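Local structure of gala protein type 1, 3 or 4 (Legionella pneumophila subsp. pneumophila, 4XA9) at residues A179-N185 with H205-N209. The protein is a leucine-rich-repeat protein of Legionella pneumophila that may bind small GTPases and stimulate their GTP hydrolysis. Numbering follows the deposited sequence.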
loop_
_atom_site.group_PDB
_atom_site.type_symbol
_atom_site.label_atom_id
_atom_site.label_comp_id
_atom_site.label_asym_id
_atom_site.label_seq_id
_atom_site.Cartn_x
_atom_site.Cartn_y
_atom_site.Cartn_z
ATOM N N ALA A 179 11.079 11.965 14.746
ATOM C CA ALA A 179 9.808 11.821 15.447
ATOM C C ALA A 179 9.692 12.820 16.592
ATOM O O ALA A 179 8.626 13.390 16.821
ATOM C CB ALA A 179 9.643 10.399 15.961
ATOM N N ILE A 180 10.792 13.040 17.305
ATOM C CA ILE A 180 10.790 13.993 18.409
ATOM C C ILE A 180 10.483 15.410 17.915
ATOM O O ILE A 180 9.718 16.141 18.549
ATOM C CB ILE A 180 12.131 13.958 19.175
ATOM C CG1 ILE A 180 12.214 12.672 19.998
ATOM C CG2 ILE A 180 12.259 15.163 20.106
ATOM C CD1 ILE A 180 13.578 12.398 20.606
ATOM N N GLU A 181 11.040 15.796 16.770
ATOM C CA GLU A 181 10.767 17.130 16.241
ATOM C C GLU A 181 9.309 17.255 15.793
ATOM O O GLU A 181 8.678 18.293 15.989
ATOM C CB GLU A 181 11.722 17.465 15.092
ATOM C CG GLU A 181 13.180 17.499 15.533
ATOM C CD GLU A 181 13.395 18.351 16.779
ATOM O OE1 GLU A 181 12.938 19.517 16.799
ATOM O OE2 GLU A 181 14.001 17.840 17.746
ATOM N N LEU A 182 8.765 16.191 15.212
ATOM C CA LEU A 182 7.347 16.170 14.874
ATOM C C LEU A 182 6.481 16.246 16.134
ATOM O O LEU A 182 5.428 16.880 16.137
ATOM C CB LEU A 182 7.004 14.913 14.069
ATOM C CG LEU A 182 7.448 14.927 12.605
ATOM C CD1 LEU A 182 7.256 13.557 11.971
ATOM C CD2 LEU A 182 6.684 15.984 11.824
ATOM N N ALA A 183 6.928 15.598 17.204
ATOM C CA ALA A 183 6.197 15.632 18.465
ATOM C C ALA A 183 6.137 17.047 19.033
ATOM O O ALA A 183 5.125 17.447 19.611
ATOM C CB ALA A 183 6.835 14.686 19.475
ATOM N N LYS A 184 7.223 17.796 18.858
ATOM C CA LYS A 184 7.309 19.161 19.368
ATOM C C LYS A 184 6.387 20.119 18.612
ATOM O O LYS A 184 6.009 21.170 19.139
ATOM C CB LYS A 184 8.755 19.665 19.305
ATOM C CG LYS A 184 9.697 18.963 20.273
ATOM C CD LYS A 184 11.119 19.503 20.175
ATOM C CE LYS A 184 12.039 18.792 21.157
ATOM N NZ LYS A 184 13.449 19.266 21.058
ATOM N N ASN A 185 6.035 19.750 17.379
ATOM C CA ASN A 185 5.110 20.524 16.553
ATOM C C ASN A 185 3.787 20.760 17.275
ATOM O O ASN A 185 3.245 19.845 17.894
ATOM C CB ASN A 185 4.858 19.799 15.224
ATOM C CG ASN A 185 3.833 20.498 14.357
ATOM O OD1 ASN A 185 2.639 20.455 14.642
ATOM N ND2 ASN A 185 4.290 21.103 13.266
ATOM N N HIS A 205 7.969 12.858 24.397
ATOM C CA HIS A 205 7.647 14.051 23.623
ATOM C C HIS A 205 6.241 14.003 23.037
ATOM O O HIS A 205 5.594 15.046 22.901
ATOM C CB HIS A 205 8.682 14.253 22.520
ATOM C CG HIS A 205 10.064 14.471 23.048
ATOM N ND1 HIS A 205 10.525 15.710 23.435
ATOM C CD2 HIS A 205 11.077 13.602 23.285
ATOM C CE1 HIS A 205 11.765 15.600 23.874
ATOM N NE2 HIS A 205 12.124 14.330 23.795
ATOM N N PHE A 206 5.759 12.807 22.701
ATOM C CA PHE A 206 4.382 12.674 22.230
ATOM C C PHE A 206 3.405 12.734 23.406
ATOM O O PHE A 206 2.279 13.195 23.257
ATOM C CB PHE A 206 4.175 11.368 21.443
ATOM C CG PHE A 206 4.747 11.392 20.044
ATOM C CD1 PHE A 206 4.260 12.277 19.086
ATOM C CD2 PHE A 206 5.754 10.513 19.681
ATOM C CE1 PHE A 206 4.783 12.292 17.803
ATOM C CE2 PHE A 206 6.281 10.521 18.401
ATOM C CZ PHE A 206 5.792 11.415 17.458
ATOM N N ALA A 207 3.822 12.256 24.574
ATOM C CA ALA A 207 2.972 12.383 25.753
ATOM C C ALA A 207 2.790 13.858 26.114
ATOM O O ALA A 207 1.732 14.262 26.600
ATOM C CB ALA A 207 3.554 11.612 26.938
ATOM N N ASN A 208 3.813 14.667 25.866
ATOM C CA ASN A 208 3.727 16.083 26.224
ATOM C C ASN A 208 3.244 16.973 25.071
ATOM O O ASN A 208 3.085 18.185 25.235
ATOM C CB ASN A 208 5.077 16.578 26.751
ATOM C CG ASN A 208 5.394 16.035 28.141
ATOM O OD1 ASN A 208 4.493 15.670 28.898
ATOM N ND2 ASN A 208 6.676 16.003 28.486
ATOM N N ASN A 209 3.013 16.368 23.912
ATOM C CA ASN A 209 2.365 17.055 22.799
ATOM C C ASN A 209 0.949 17.487 23.186
ATOM O O ASN A 209 0.237 16.752 23.876
ATOM C CB ASN A 209 2.332 16.141 21.567
ATOM C CG ASN A 209 1.539 16.731 20.414
ATOM O OD1 ASN A 209 0.310 16.692 20.415
ATOM N ND2 ASN A 209 2.240 17.254 19.416
#
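A183 fits between H205 and F206, its methyl 3.6 Å from H205 CB and lying over one face of the F206 ring. That CH-pi contact is off-centre: A183 CB stands 3.7 Å from the centroid of the F206 ring, 20° from the ring normal, and comes nearest to the CD1–CE1 side. The small side chain lets the backbones of helices 176-184 and 203-207 approach to 5.1 Å between A183 CA and F206 CA. F206 CG is anti to its own carbonyl carbon (chi1 -76°), which carries the ring against the neighbouring helix until CZ lies 3.5 Å from A179 O; L191 of strand 190-192 and L230 of helix 224-230 also touch this ring. H205 makes a second CH-pi contact further out. I180 CG2 sits almost exactly above the imidazole centre, 3.6 Å from the centroid, while CG1 packs against CD2 of the same ring. In one of its two conformers K184 runs extended alongside H205, pointing the same way; its long salt bridge to E181 is therefore doubtful. N209 ND2 donates to A183 O across 2.9 Å, nearly straight at 175° and in the plane of its amide, though the donor is tilted out of the carbonyl plane. N209 OD1 accepts from the backbone N of S211 and L212, so both ends of the buried amide are engaged and its flip is fixed. N185 OD1 likewise accepts from Q187 and L188, and its ND2 bonds to A159 O, repeating the asparagine link one helix earlier in this leucine-rich-repeat stack. The contact thus combines close, largely apolar helix packing with a directional amide bond that ties the end of one helix to the turn after the next.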